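Local coordinates for poly-beta-1,6-N-acetyl-D-glucosamine export protein (Escherichia coli, PDB 4Y25), which exports the biofilm polysaccharide poly-beta-1,6-N-acetyl-D-glucosamine across the outer membrane, this chain being its membrane beta-barrel domain, at residues A[181-186]-A[216-221]; A[191-196]-A[206-211]; A[247-252]-A[280-285]; A[266-271]-A[291-296]. All coordinates share one frame; numbering follows the deposited sequence.

Interaction 1. Residues A[181-186]-A[216-221]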
loop_
_atom_site.group_PDB
_atom_site.type_symbol
_atom_site.label_atom_id
_atom_site.label_comp_id
_atom_site.label_asym_id
_atom_site.label_seq_id
_atom_site.Cartn_x
_atom_site.Cartn_y
_atom_site.Cartn_z
ATOM N N PRO A 181 -26.294 -8.578 7.270
ATOM C CA PRO A 181 -25.964 -8.266 8.665
ATOM C C PRO A 181 -24.667 -8.921 9.151
ATOM O O PRO A 181 -24.058 -8.425 10.098
ATOM C CB PRO A 181 -27.164 -8.831 9.444
ATOM C CG PRO A 181 -28.200 -9.235 8.400
ATOM C CD PRO A 181 -27.749 -8.691 7.086
ATOM N N TYR A 182 -24.252 -10.011 8.511
ATOM C CA TYR A 182 -23.102 -10.782 8.975
ATOM C C TYR A 182 -22.029 -10.980 7.899
ATOM O O TYR A 182 -20.874 -11.267 8.213
ATOM C CB TYR A 182 -23.570 -12.145 9.495
ATOM C CG TYR A 182 -24.240 -13.008 8.445
ATOM C CD1 TYR A 182 -23.501 -13.890 7.668
ATOM C CD2 TYR A 182 -25.611 -12.935 8.228
ATOM C CE1 TYR A 182 -24.106 -14.676 6.704
ATOM C CE2 TYR A 182 -26.226 -13.719 7.267
ATOM C CZ TYR A 182 -25.467 -14.587 6.508
ATOM O OH TYR A 182 -26.068 -15.371 5.548
ATOM N N LEU A 183 -22.411 -10.827 6.635
ATOM C CA LEU A 183 -21.508 -11.128 5.526
ATOM C C LEU A 183 -21.619 -10.136 4.373
ATOM O O LEU A 183 -22.710 -9.884 3.868
ATOM C CB LEU A 183 -21.782 -12.538 5.001
ATOM C CG LEU A 183 -21.239 -12.882 3.612
ATOM C CD1 LEU A 183 -19.721 -12.974 3.622
ATOM C CD2 LEU A 183 -21.858 -14.172 3.098
ATOM N N ILE A 184 -20.489 -9.577 3.952
ATOM C CA ILE A 184 -20.469 -8.776 2.734
ATOM C C ILE A 184 -19.480 -9.356 1.723
ATOM O O ILE A 184 -18.428 -9.891 2.087
ATOM C CB ILE A 184 -20.127 -7.291 3.009
ATOM C CG1 ILE A 184 -18.664 -7.118 3.416
ATOM C CG2 ILE A 184 -21.059 -6.712 4.059
ATOM C CD1 ILE A 184 -18.236 -5.671 3.529
ATOM N N VAL A 185 -19.842 -9.271 0.449
ATOM C CA VAL A 185 -19.006 -9.800 -0.619
ATOM C C VAL A 185 -18.781 -8.741 -1.687
ATOM O O VAL A 185 -19.728 -8.270 -2.323
ATOM C CB VAL A 185 -19.631 -11.051 -1.267
ATOM C CG1 VAL A 185 -18.731 -11.577 -2.366
ATOM C CG2 VAL A 185 -19.879 -12.126 -0.220
ATOM N N ASP A 186 -17.524 -8.363 -1.878
ATOM C CA ASP A 186 -17.178 -7.371 -2.886
ATOM C C ASP A 186 -16.504 -8.004 -4.091
ATOM O O ASP A 186 -15.741 -8.958 -3.962
ATOM C CB ASP A 186 -16.262 -6.297 -2.297
ATOM C CG ASP A 186 -17.013 -5.275 -1.479
ATOM O OD1 ASP A 186 -18.216 -5.078 -1.745
ATOM O OD2 ASP A 186 -16.399 -4.662 -0.578
ATOM N N PHE A 216 -12.424 -11.332 -5.828
ATOM C CA PHE A 216 -13.482 -10.992 -4.888
ATOM C C PHE A 216 -12.942 -10.987 -3.467
ATOM O O PHE A 216 -11.897 -11.571 -3.182
ATOM C CB PHE A 216 -14.666 -11.960 -5.007
ATOM C CG PHE A 216 -14.510 -13.228 -4.212
ATOM C CD1 PHE A 216 -13.747 -14.278 -4.695
ATOM C CD2 PHE A 216 -15.139 -13.373 -2.984
ATOM C CE1 PHE A 216 -13.607 -15.447 -3.964
ATOM C CE2 PHE A 216 -15.003 -14.536 -2.249
ATOM C CZ PHE A 216 -14.237 -15.574 -2.739
ATOM N N GLU A 217 -13.658 -10.306 -2.584
ATOM C CA GLU A 217 -13.319 -10.294 -1.172
ATOM C C GLU A 217 -14.590 -10.501 -0.367
ATOM O O GLU A 217 -15.644 -9.962 -0.713
ATOM C CB GLU A 217 -12.635 -8.983 -0.781
ATOM C CG GLU A 217 -12.099 -8.963 0.639
ATOM C CD GLU A 217 -11.414 -7.656 0.987
ATOM O OE1 GLU A 217 -10.169 -7.642 1.078
ATOM O OE2 GLU A 217 -12.123 -6.643 1.172
ATOM N N ALA A 218 -14.494 -11.294 0.693
ATOM C CA ALA A 218 -15.648 -11.571 1.537
ATOM C C ALA A 218 -15.323 -11.321 3.003
ATOM O O ALA A 218 -14.445 -11.966 3.571
ATOM C CB ALA A 218 -16.124 -13.002 1.332
ATOM N N SER A 219 -16.030 -10.372 3.606
ATOM C CA SER A 219 -15.870 -10.084 5.027
ATOM C C SER A 219 -16.955 -10.779 5.834
ATOM O O SER A 219 -18.134 -10.449 5.714
ATOM C CB SER A 219 -15.913 -8.576 5.287
ATOM O OG SER A 219 -14.850 -7.911 4.627
ATOM N N HIS A 220 -16.559 -11.750 6.649
ATOM C CA HIS A 220 -17.511 -12.439 7.511
ATOM C C HIS A 220 -17.352 -11.984 8.955
ATOM O O HIS A 220 -16.235 -11.803 9.440
ATOM C CB HIS A 220 -17.339 -13.953 7.415
ATOM C CG HIS A 220 -18.365 -14.720 8.188
ATOM N ND1 HIS A 220 -18.035 -15.593 9.202
ATOM C CD2 HIS A 220 -19.716 -14.737 8.103
ATOM C CE1 HIS A 220 -19.138 -16.119 9.704
ATOM N NE2 HIS A 220 -20.172 -15.616 9.053
ATOM N N LEU A 221 -18.478 -11.804 9.637
ATOM C CA LEU A 221 -18.474 -11.302 11.005
ATOM C C LEU A 221 -18.530 -12.443 12.021
ATOM O O LEU A 221 -19.491 -13.211 12.059
ATOM C CB LEU A 221 -19.646 -10.345 11.217
ATOM C CG LEU A 221 -19.628 -9.527 12.508
ATOM C CD1 LEU A 221 -18.343 -8.720 12.604
ATOM C CD2 LEU A 221 -20.841 -8.617 12.572
#
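Ile184 and Ser219 form an antiparallel hydrogen-bonded pair between strands 183-195 and 208-225, neighbours in the 16-stranded barrel. Ser219 N donates to Ile184 O at 2.9 Å, and Ile184 N donates to Ser219 O at 3.1 Å. Asp186 and Glu217 make a second such pair. Just before strand 183-195 begins, Tyr182 O accepts from Leu221 N at 2.8 Å, which extends the ladder into the loop.

The two faces differ. Leu183, Val185 and Ala218 share a largely apolar face with His220, and the Phe216 ring lies beside Val185. This is consistent with a barrel wall that faces lipid. Val185 CG1 is anti to the backbone N (chi1 -180°) and lies 4.1 Å from Phe216 CD2. Its other branch, CG2, is turned to Ala218 CB at 4.2 Å. On the other face, Ile184 CG1 packs against Ser219 CB at 3.6 Å.

Asp186 lies on this second face too. Its carboxylate is held from the preceding strand 165-179: OD1 by a salt bridge to Arg176, OD2 by a hydrogen bond from Gln174. These partners would help offset any repulsion from the nearby carboxylate of Glu217. Glu217 and Ser219 also touch strand 228-243 on the far side.

At the Tyr182 end, Tyr182 and His220 meet edge to edge, each touching atom near the plane of the other ring, with Tyr182 CD1 3.9 Å from His220 CD2.

Interaction 2. Residues A[191-196]-A[206-211]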
loop_
_atom_site.group_PDB
_atom_site.type_symbol
_atom_site.label_atom_id
_atom_site.label_comp_id
_atom_site.label_asym_id
_atom_site.label_seq_id
_atom_site.Cartn_x
_atom_site.Cartn_y
_atom_site.Cartn_z
ATOM N N LEU A 191 -6.834 -3.788 -12.749
ATOM C CA LEU A 191 -5.975 -3.705 -13.922
ATOM C C LEU A 191 -4.699 -2.952 -13.565
ATOM O O LEU A 191 -4.715 -2.053 -12.725
ATOM C CB LEU A 191 -6.691 -3.017 -15.084
ATOM C CG LEU A 191 -8.004 -3.641 -15.556
ATOM C CD1 LEU A 191 -8.532 -2.905 -16.774
ATOM C CD2 LEU A 191 -7.813 -5.112 -15.860
ATOM N N TYR A 192 -3.592 -3.319 -14.201
ATOM C CA TYR A 192 -2.311 -2.699 -13.893
ATOM C C TYR A 192 -1.401 -2.647 -15.115
ATOM O O TYR A 192 -1.338 -3.594 -15.898
ATOM C CB TYR A 192 -1.622 -3.448 -12.753
ATOM C CG TYR A 192 -0.239 -2.937 -12.413
ATOM C CD1 TYR A 192 -0.065 -1.718 -11.765
ATOM C CD2 TYR A 192 0.892 -3.680 -12.728
ATOM C CE1 TYR A 192 1.200 -1.250 -11.450
ATOM C CE2 TYR A 192 2.159 -3.221 -12.416
ATOM C CZ TYR A 192 2.308 -2.008 -11.778
ATOM O OH TYR A 192 3.570 -1.556 -11.470
ATOM N N TYR A 193 -0.702 -1.526 -15.264
ATOM C CA TYR A 193 0.219 -1.318 -16.374
ATOM C C TYR A 193 1.524 -0.719 -15.861
ATOM O O TYR A 193 1.513 0.226 -15.075
ATOM C CB TYR A 193 -0.419 -0.409 -17.430
ATOM C CG TYR A 193 0.457 -0.102 -18.626
ATOM C CD1 TYR A 193 0.633 -1.032 -19.643
ATOM C CD2 TYR A 193 1.092 1.127 -18.749
ATOM C CE1 TYR A 193 1.427 -0.751 -20.743
ATOM C CE2 TYR A 193 1.886 1.418 -19.842
ATOM C CZ TYR A 193 2.051 0.479 -20.835
ATOM O OH TYR A 193 2.843 0.771 -21.923
ATOM N N GLU A 194 2.647 -1.281 -16.298
ATOM C CA GLU A 194 3.960 -0.781 -15.905
ATOM C C GLU A 194 4.924 -0.778 -17.087
ATOM O O GLU A 194 5.060 -1.777 -17.794
ATOM C CB GLU A 194 4.544 -1.619 -14.763
ATOM C CG GLU A 194 5.967 -1.225 -14.373
ATOM C CD GLU A 194 6.587 -2.171 -13.358
ATOM O OE1 GLU A 194 5.871 -3.061 -12.850
ATOM O OE2 GLU A 194 7.795 -2.027 -13.072
ATOM N N GLN A 195 5.590 0.353 -17.296
ATOM C CA GLN A 195 6.566 0.477 -18.371
ATOM C C GLN A 195 7.864 1.093 -17.856
ATOM O O GLN A 195 7.846 2.079 -17.121
ATOM C CB GLN A 195 5.992 1.310 -19.521
ATOM C CG GLN A 195 7.030 1.871 -20.483
ATOM C CD GLN A 195 7.159 3.378 -20.383
ATOM O OE1 GLN A 195 6.298 4.048 -19.812
ATOM N NE2 GLN A 195 8.239 3.920 -20.936
ATOM N N ASN A 196 8.990 0.496 -18.236
ATOM C CA ASN A 196 10.300 1.003 -17.844
ATOM C C ASN A 196 11.167 1.305 -19.060
ATOM O O ASN A 196 10.705 1.197 -20.197
ATOM C CB ASN A 196 11.005 0.004 -16.929
ATOM C CG ASN A 196 10.327 -0.127 -15.582
ATOM O OD1 ASN A 196 10.541 0.688 -14.686
ATOM N ND2 ASN A 196 9.506 -1.161 -15.430
ATOM N N PRO A 206 10.854 -4.809 -15.491
ATOM C CA PRO A 206 10.132 -5.266 -16.683
ATOM C C PRO A 206 9.796 -4.108 -17.617
ATOM O O PRO A 206 9.342 -3.059 -17.161
ATOM C CB PRO A 206 8.864 -5.897 -16.104
ATOM C CG PRO A 206 8.666 -5.203 -14.799
ATOM C CD PRO A 206 10.048 -4.968 -14.268
ATOM N N ILE A 207 10.021 -4.306 -18.911
ATOM C CA ILE A 207 9.884 -3.237 -19.894
ATOM C C ILE A 207 8.432 -2.820 -20.108
ATOM O O ILE A 207 8.120 -1.630 -20.152
ATOM C CB ILE A 207 10.485 -3.654 -21.245
ATOM C CG1 ILE A 207 12.000 -3.802 -21.118
ATOM C CG2 ILE A 207 10.154 -2.633 -22.319
ATOM C CD1 ILE A 207 12.585 -4.835 -22.056
ATOM N N LYS A 208 7.547 -3.801 -20.244
ATOM C CA LYS A 208 6.130 -3.518 -20.446
ATOM C C LYS A 208 5.267 -4.670 -19.940
ATOM O O LYS A 208 5.200 -5.730 -20.560
ATOM C CB LYS A 208 5.845 -3.241 -21.925
ATOM C CG LYS A 208 4.463 -2.671 -22.195
ATOM C CD LYS A 208 4.364 -2.098 -23.601
ATOM C CE LYS A 208 5.300 -0.912 -23.781
ATOM N NZ LYS A 208 5.173 -0.295 -25.130
ATOM N N THR A 209 4.614 -4.448 -18.804
ATOM C CA THR A 209 3.791 -5.471 -18.171
ATOM C C THR A 209 2.335 -5.020 -18.091
ATOM O O THR A 209 2.051 -3.846 -17.855
ATOM C CB THR A 209 4.304 -5.801 -16.756
ATOM O OG1 THR A 209 5.718 -6.029 -16.802
ATOM C CG2 THR A 209 3.614 -7.040 -16.200
ATOM N N PHE A 210 1.416 -5.955 -18.297
ATOM C CA PHE A 210 -0.006 -5.661 -18.183
ATOM C C PHE A 210 -0.744 -6.843 -17.566
ATOM O O PHE A 210 -0.591 -7.982 -18.012
ATOM C CB PHE A 210 -0.594 -5.311 -19.550
ATOM C CG PHE A 210 -2.060 -4.995 -19.515
ATOM C CD1 PHE A 210 -2.512 -3.805 -18.972
ATOM C CD2 PHE A 210 -2.986 -5.884 -20.031
ATOM C CE1 PHE A 210 -3.860 -3.510 -18.939
ATOM C CE2 PHE A 210 -4.335 -5.595 -20.002
ATOM C CZ PHE A 210 -4.773 -4.407 -19.456
ATOM N N ASP A 211 -1.529 -6.569 -16.529
ATOM C CA ASP A 211 -2.239 -7.621 -15.811
ATOM C C ASP A 211 -3.739 -7.362 -15.742
ATOM O O ASP A 211 -4.181 -6.230 -15.552
ATOM C CB ASP A 211 -1.691 -7.774 -14.389
ATOM C CG ASP A 211 -0.180 -7.896 -14.349
ATOM O OD1 ASP A 211 0.409 -8.408 -15.320
ATOM O OD2 ASP A 211 0.420 -7.481 -13.335
#
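Tyr193 lies across from Phe210 and Lys208 near the end of a beta hairpin of the barrel, formed by strands 183-195 and 208-225. CG of Tyr193 stands anti to the backbone N (chi1 179°), and the ring leans over the partner strand. Beyond CB and CG, CD1 comes 3.6 Å from Thr209 O. Phe210 CD1 lies at this edge of the Tyr193 ring, near its plane. CE1 meets Lys208 CG at 3.9 Å. At the tip, OH lies 3.5 Å from Lys208 CE, beside the aliphatic chain of the lysine. The two side chains pass each other at a slant, and the contact is one of packing.

Tyr192, Glu194, Thr209 and Asp211 occupy the opposite face, which is richer in polar groups. Tyr192 and Asp211 run side by side and point the same way, with ring and carboxylate planes 37° apart. Tyr192 OH hydrogen-bonds to Glu168. Asp211 is held by Ser241 and by a salt bridge to Arg277.

Backbone pairs Tyr192-Asp211 and Glu194-Thr209 are hydrogen-bonded in both directions. Where the strands end, Asn196 takes over. Its N donates to Ile207 O at 3.0 Å, from above the carbonyl plane. Its OD1 accepts from Arg166 and Asn164, and Arg166 also makes a salt bridge to Glu194, tying this end of the hairpin to Asn164 and Arg166. The amide nitrogen has two acceptors, one on each segment: Asn196 ND2 donates to Pro206 O at 2.6 Å and to Glu194 OE2 at 3.0 Å.

Interaction 3. Residues A[247-252]-A[280-285]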
loop_
_atom_site.group_PDB
_atom_site.type_symbol
_atom_site.label_atom_id
_atom_site.label_comp_id
_atom_site.label_asym_id
_atom_site.label_seq_id
_atom_site.Cartn_x
_atom_site.Cartn_y
_atom_site.Cartn_z
ATOM N N GLY A 247 5.404 -13.109 -23.196
ATOM C CA GLY A 247 4.045 -13.569 -23.412
ATOM C C GLY A 247 3.156 -13.446 -22.189
ATOM O O GLY A 247 3.182 -12.435 -21.491
ATOM N N THR A 248 2.371 -14.486 -21.927
ATOM C CA THR A 248 1.366 -14.440 -20.871
ATOM C C THR A 248 1.278 -15.750 -20.095
ATOM O O THR A 248 1.347 -16.834 -20.675
ATOM C CB THR A 248 -0.034 -14.100 -21.452
ATOM O OG1 THR A 248 -0.045 -12.747 -21.920
ATOM C CG2 THR A 248 -1.130 -14.269 -20.404
ATOM N N ASP A 249 1.149 -15.644 -18.777
ATOM C CA ASP A 249 0.776 -16.788 -17.960
ATOM C C ASP A 249 -0.280 -16.361 -16.942
ATOM O O ASP A 249 -0.747 -15.222 -16.957
ATOM C CB ASP A 249 1.994 -17.394 -17.262
ATOM C CG ASP A 249 1.887 -18.903 -17.114
ATOM O OD1 ASP A 249 0.751 -19.424 -17.115
ATOM O OD2 ASP A 249 2.936 -19.570 -17.004
ATOM N N VAL A 250 -0.647 -17.281 -16.058
ATOM C CA VAL A 250 -1.773 -17.076 -15.157
ATOM C C VAL A 250 -1.355 -16.410 -13.840
ATOM O O VAL A 250 -0.243 -16.609 -13.349
ATOM C CB VAL A 250 -2.483 -18.427 -14.870
ATOM C CG1 VAL A 250 -1.534 -19.400 -14.188
ATOM C CG2 VAL A 250 -3.751 -18.229 -14.047
ATOM N N VAL A 251 -2.250 -15.595 -13.290
ATOM C CA VAL A 251 -2.047 -14.996 -11.978
ATOM C C VAL A 251 -3.079 -15.530 -10.995
ATOM O O VAL A 251 -4.278 -15.517 -11.271
ATOM C CB VAL A 251 -2.145 -13.458 -12.027
ATOM C CG1 VAL A 251 -2.147 -12.870 -10.619
ATOM C CG2 VAL A 251 -1.008 -12.889 -12.837
ATOM N N THR A 252 -2.611 -16.007 -9.851
ATOM C CA THR A 252 -3.514 -16.469 -8.809
ATOM C C THR A 252 -3.121 -15.846 -7.473
ATOM O O THR A 252 -1.937 -15.683 -7.175
ATOM C CB THR A 252 -3.516 -18.007 -8.702
ATOM O OG1 THR A 252 -4.421 -18.415 -7.669
ATOM C CG2 THR A 252 -2.126 -18.524 -8.382
ATOM N N ASP A 280 9.493 -12.634 -15.863
ATOM C CA ASP A 280 10.440 -12.968 -16.929
ATOM C C ASP A 280 10.367 -14.439 -17.333
ATOM O O ASP A 280 11.394 -15.107 -17.453
ATOM C CB ASP A 280 11.874 -12.629 -16.511
ATOM C CG ASP A 280 12.151 -11.141 -16.519
ATOM O OD1 ASP A 280 11.381 -10.394 -17.159
ATOM O OD2 ASP A 280 13.146 -10.720 -15.892
ATOM N N GLY A 281 9.156 -14.941 -17.543
ATOM C CA GLY A 281 8.988 -16.314 -17.979
ATOM C C GLY A 281 7.957 -17.087 -17.184
ATOM O O GLY A 281 6.755 -16.874 -17.339
ATOM N N ASP A 282 8.426 -17.993 -16.331
ATOM C CA ASP A 282 7.522 -18.853 -15.577
ATOM C C ASP A 282 7.302 -18.323 -14.159
ATOM O O ASP A 282 8.078 -17.513 -13.651
ATOM C CB ASP A 282 8.051 -20.292 -15.548
ATOM C CG ASP A 282 7.093 -21.257 -14.868
ATOM O OD1 ASP A 282 5.971 -21.451 -15.385
ATOM O OD2 ASP A 282 7.464 -21.824 -13.818
ATOM N N ARG A 283 6.233 -18.803 -13.536
ATOM C CA ARG A 283 5.711 -18.256 -12.294
ATOM C C ARG A 283 6.497 -18.640 -11.040
ATOM O O ARG A 283 6.825 -19.807 -10.828
ATOM C CB ARG A 283 4.258 -18.702 -12.138
ATOM C CG ARG A 283 3.458 -18.588 -13.426
ATOM C CD ARG A 283 2.268 -19.529 -13.435
ATOM N NE ARG A 283 1.280 -19.179 -12.420
ATOM C CZ ARG A 283 0.724 -20.055 -11.590
ATOM N NH1 ARG A 283 1.057 -21.337 -11.652
ATOM N NH2 ARG A 283 -0.169 -19.649 -10.700
ATOM N N GLU A 284 6.793 -17.641 -10.216
ATOM C CA GLU A 284 7.288 -17.875 -8.865
ATOM C C GLU A 284 6.204 -17.487 -7.862
ATOM O O GLU A 284 5.284 -16.739 -8.195
ATOM C CB GLU A 284 8.577 -17.090 -8.599
ATOM C CG GLU A 284 9.860 -17.807 -9.022
ATOM C CD GLU A 284 10.269 -18.933 -8.077
ATOM O OE1 GLU A 284 9.420 -19.418 -7.298
ATOM O OE2 GLU A 284 11.453 -19.332 -8.112
ATOM N N HIS A 285 6.307 -17.999 -6.639
ATOM C CA HIS A 285 5.269 -17.775 -5.637
ATOM C C HIS A 285 5.746 -16.896 -4.481
ATOM O O HIS A 285 6.897 -16.980 -4.053
ATOM C CB HIS A 285 4.764 -19.112 -5.091
ATOM C CG HIS A 285 5.791 -19.867 -4.307
ATOM N ND1 HIS A 285 6.014 -19.642 -2.965
ATOM C CD2 HIS A 285 6.659 -20.839 -4.675
ATOM C CE1 HIS A 285 6.975 -20.446 -2.541
ATOM N NE2 HIS A 285 7.382 -21.182 -3.558
#
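Val250 and Thr252 meet the guanidinium of Arg283 from two directions. Val250 CG1 lies over one face, offset toward the rim, with NE of Arg283 3.3 Å from this methyl. Thr252 CG2 sits at the edge, near the plane, 3.2 Å from Arg283 NH2. The carboxylate of Asp249 is turned 50° from the guanidinium plane. It touches the stem of the arginine instead, Asp249 OD2 lying 3.6 Å from Arg283 CD.

The hydrogen bond across the contact runs from Arg283 NE to Val250 O at 3.1 Å. It is bent, with an angle of 143° at the hydrogen, and the donor stands above the carbonyl plane. A kink at chi3 (66°) places NE for this bond. Asp249 OD1 accepts from Val250 N within its own segment. Asp282 brings a second carboxylate near Asp249, which would probably be mildly repulsive, and Lys276 NZ lies close to Arg283 NH1.

This is a side-chain bridge at the rim of the barrel. Strands 247-262 and 283-297 are not neighbours. Strand 266-278 runs between them, pairing with Thr252 on one side and Glu284 on the other, and Arg283 reaches past it.

Interaction 4. Residues A[266-271]-A[291-296]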
loop_
_atom_site.group_PDB
_atom_site.type_symbol
_atom_site.label_atom_id
_atom_site.label_comp_id
_atom_site.label_asym_id
_atom_site.label_seq_id
_atom_site.Cartn_x
_atom_site.Cartn_y
_atom_site.Cartn_z
ATOM N N ILE A 266 -8.849 0.619 19.969
ATOM C CA ILE A 266 -8.005 -0.458 19.469
ATOM C C ILE A 266 -8.453 -0.909 18.087
ATOM O O ILE A 266 -9.614 -1.271 17.895
ATOM C CB ILE A 266 -8.027 -1.684 20.401
ATOM C CG1 ILE A 266 -7.665 -1.293 21.836
ATOM C CG2 ILE A 266 -7.090 -2.762 19.875
ATOM C CD1 ILE A 266 -6.244 -0.828 22.003
ATOM N N ASP A 267 -7.537 -0.884 17.123
ATOM C CA ASP A 267 -7.781 -1.534 15.841
ATOM C C ASP A 267 -6.564 -2.349 15.424
ATOM O O ASP A 267 -5.448 -1.831 15.357
ATOM C CB ASP A 267 -8.129 -0.523 14.750
ATOM C CG ASP A 267 -8.418 -1.190 13.416
ATOM O OD1 ASP A 267 -7.464 -1.410 12.634
ATOM O OD2 ASP A 267 -9.596 -1.509 13.155
ATOM N N ALA A 268 -6.790 -3.627 15.142
ATOM C CA ALA A 268 -5.712 -4.529 14.769
ATOM C C ALA A 268 -6.162 -5.502 13.688
ATOM O O ALA A 268 -7.332 -5.885 13.626
ATOM C CB ALA A 268 -5.210 -5.288 15.988
ATOM N N GLY A 269 -5.224 -5.900 12.839
ATOM C CA GLY A 269 -5.513 -6.837 11.774
ATOM C C GLY A 269 -4.252 -7.515 11.288
ATOM O O GLY A 269 -3.180 -6.912 11.276
ATOM N N ALA A 270 -4.379 -8.778 10.895
ATOM C CA ALA A 270 -3.253 -9.527 10.354
ATOM C C ALA A 270 -3.728 -10.372 9.191
ATOM O O ALA A 270 -4.751 -11.045 9.289
ATOM C CB ALA A 270 -2.615 -10.396 11.425
ATOM N N THR A 271 -2.985 -10.334 8.090
ATOM C CA THR A 271 -3.374 -11.058 6.886
ATOM C C THR A 271 -2.253 -11.960 6.377
ATOM O O THR A 271 -1.097 -11.547 6.293
ATOM C CB THR A 271 -3.784 -10.089 5.754
ATOM O OG1 THR A 271 -4.754 -9.155 6.245
ATOM C CG2 THR A 271 -4.368 -10.852 4.575
ATOM N N PHE A 291 0.533 -7.047 8.852
ATOM C CA PHE A 291 -0.268 -6.676 10.004
ATOM C C PHE A 291 -0.239 -5.168 10.203
ATOM O O PHE A 291 0.630 -4.475 9.668
ATOM C CB PHE A 291 0.216 -7.399 11.269
ATOM C CG PHE A 291 1.428 -6.777 11.903
ATOM C CD1 PHE A 291 2.700 -7.138 11.497
ATOM C CD2 PHE A 291 1.293 -5.835 12.916
ATOM C CE1 PHE A 291 3.819 -6.569 12.087
ATOM C CE2 PHE A 291 2.405 -5.259 13.503
ATOM C CZ PHE A 291 3.671 -5.626 13.088
ATOM N N ASP A 292 -1.199 -4.670 10.972
ATOM C CA ASP A 292 -1.262 -3.255 11.310
ATOM C C ASP A 292 -2.036 -3.076 12.605
ATOM O O ASP A 292 -2.996 -3.800 12.873
ATOM C CB ASP A 292 -1.917 -2.448 10.188
ATOM C CG ASP A 292 -3.393 -2.759 10.032
ATOM O OD1 ASP A 292 -4.211 -2.150 10.753
ATOM O OD2 ASP A 292 -3.737 -3.610 9.187
ATOM N N MET A 293 -1.613 -2.112 13.410
ATOM C CA MET A 293 -2.305 -1.804 14.650
ATOM C C MET A 293 -2.395 -0.304 14.843
ATOM O O MET A 293 -1.432 0.422 14.597
ATOM C CB MET A 293 -1.601 -2.444 15.848
ATOM C CG MET A 293 -1.744 -3.953 15.934
ATOM S SD MET A 293 -0.899 -4.633 17.375
ATOM C CE MET A 293 0.807 -4.278 16.965
ATOM N N THR A 294 -3.562 0.162 15.269
ATOM C CA THR A 294 -3.732 1.568 15.598
ATOM C C THR A 294 -4.280 1.695 17.011
ATOM O O THR A 294 -5.283 1.068 17.357
ATOM C CB THR A 294 -4.668 2.293 14.606
ATOM O OG1 THR A 294 -6.025 1.900 14.844
ATOM C CG2 THR A 294 -4.288 1.967 13.167
ATOM N N PHE A 295 -3.607 2.498 17.828
ATOM C CA PHE A 295 -4.050 2.741 19.192
ATOM C C PHE A 295 -4.270 4.229 19.414
ATOM O O PHE A 295 -3.686 5.059 18.719
ATOM C CB PHE A 295 -3.030 2.204 20.195
ATOM C CG PHE A 295 -2.582 0.804 19.907
ATOM C CD1 PHE A 295 -3.453 -0.259 20.061
ATOM C CD2 PHE A 295 -1.288 0.550 19.484
ATOM C CE1 PHE A 295 -3.045 -1.551 19.797
ATOM C CE2 PHE A 295 -0.873 -0.740 19.217
ATOM C CZ PHE A 295 -1.753 -1.792 19.374
ATOM N N ARG A 296 -5.123 4.560 20.377
ATOM C CA ARG A 296 -5.373 5.950 20.732
ATOM C C ARG A 296 -5.226 6.112 22.236
ATOM O O ARG A 296 -5.705 5.278 23.000
ATOM C CB ARG A 296 -6.758 6.388 20.259
ATOM C CG ARG A 296 -7.016 6.063 18.796
ATOM C CD ARG A 296 -8.322 6.647 18.300
ATOM N NE ARG A 296 -8.299 8.108 18.280
ATOM C CZ ARG A 296 -7.773 8.831 17.295
ATOM N NH1 ARG A 296 -7.215 8.231 16.254
ATOM N NH2 ARG A 296 -7.800 10.155 17.354
#
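Ile266 and Phe295 meet on the apolar side of an antiparallel strand pair. CD1 of Ile266 rests at the edge of the Phe295 ring, near its plane, 3.4 Å from CD1 of Phe295. Next along the ladder, the small Ala268 faces the root of Met293, with CB 3.7 Å from Met293 CG. Beyond CG the methionine leads away. Ala270 CB and Phe291 CB then touch at 4.1 Å, while the Phe291 ring swings off. Large residues of 291-296, Met293 and Phe291, thus have the small Ala268 and Ala270 as their cross-strand partners.

On the other face the relief is different. Gly269 has no side chain here. Opposite it, CG of Asp292 lies between the backbone N and the carbonyl carbon (chi1 68°), turned toward the strand that carries the glycine. Asp267 lies beside Thr294, pointing the same way, with CB 3.2 Å from Thr294 OG1. The carboxylates of Asp267 and Asp292 are nearly coplanar, 19° apart, with their OD1 atoms 3.8 Å from each other. Their charges would repel, but Arg259 of strand 247-262 makes a salt bridge to each, through Asp267 OD1 and Asp292 OD2.

Backbone bonds join Asp267 with Thr294 and Gly269 with Asp292, both ways. Strand 283-297 also pairs with strand 8-20, which closes the barrel. Apolar residues on one face and polar ones on the other are typical of a transmembrane beta-hairpin, consistent with a lipid-facing outside and a water-facing pore.

From the N terminus, interaction 1 opens first, at the start of strand 183-195. Its loop closes when strand 208-225 returns at 216-221. Interaction 2 is nested inside that loop and joins the same two strands near their turn, its centre 31 Å from that of interaction 1. Interactions 3 and 4 come after both, and they cross each other, since their segments alternate: 247-252, 266-271, 280-285, 291-296. Interaction 3 spans strand 266-278 to join strands 247-262 and 283-297. Interaction 4 joins the two strands of the last hairpin, 266-278 and 283-297. Interactions 2 and 3 lie on the same side of the barrel's centre, whereas 2 and 4 lie on opposite sides.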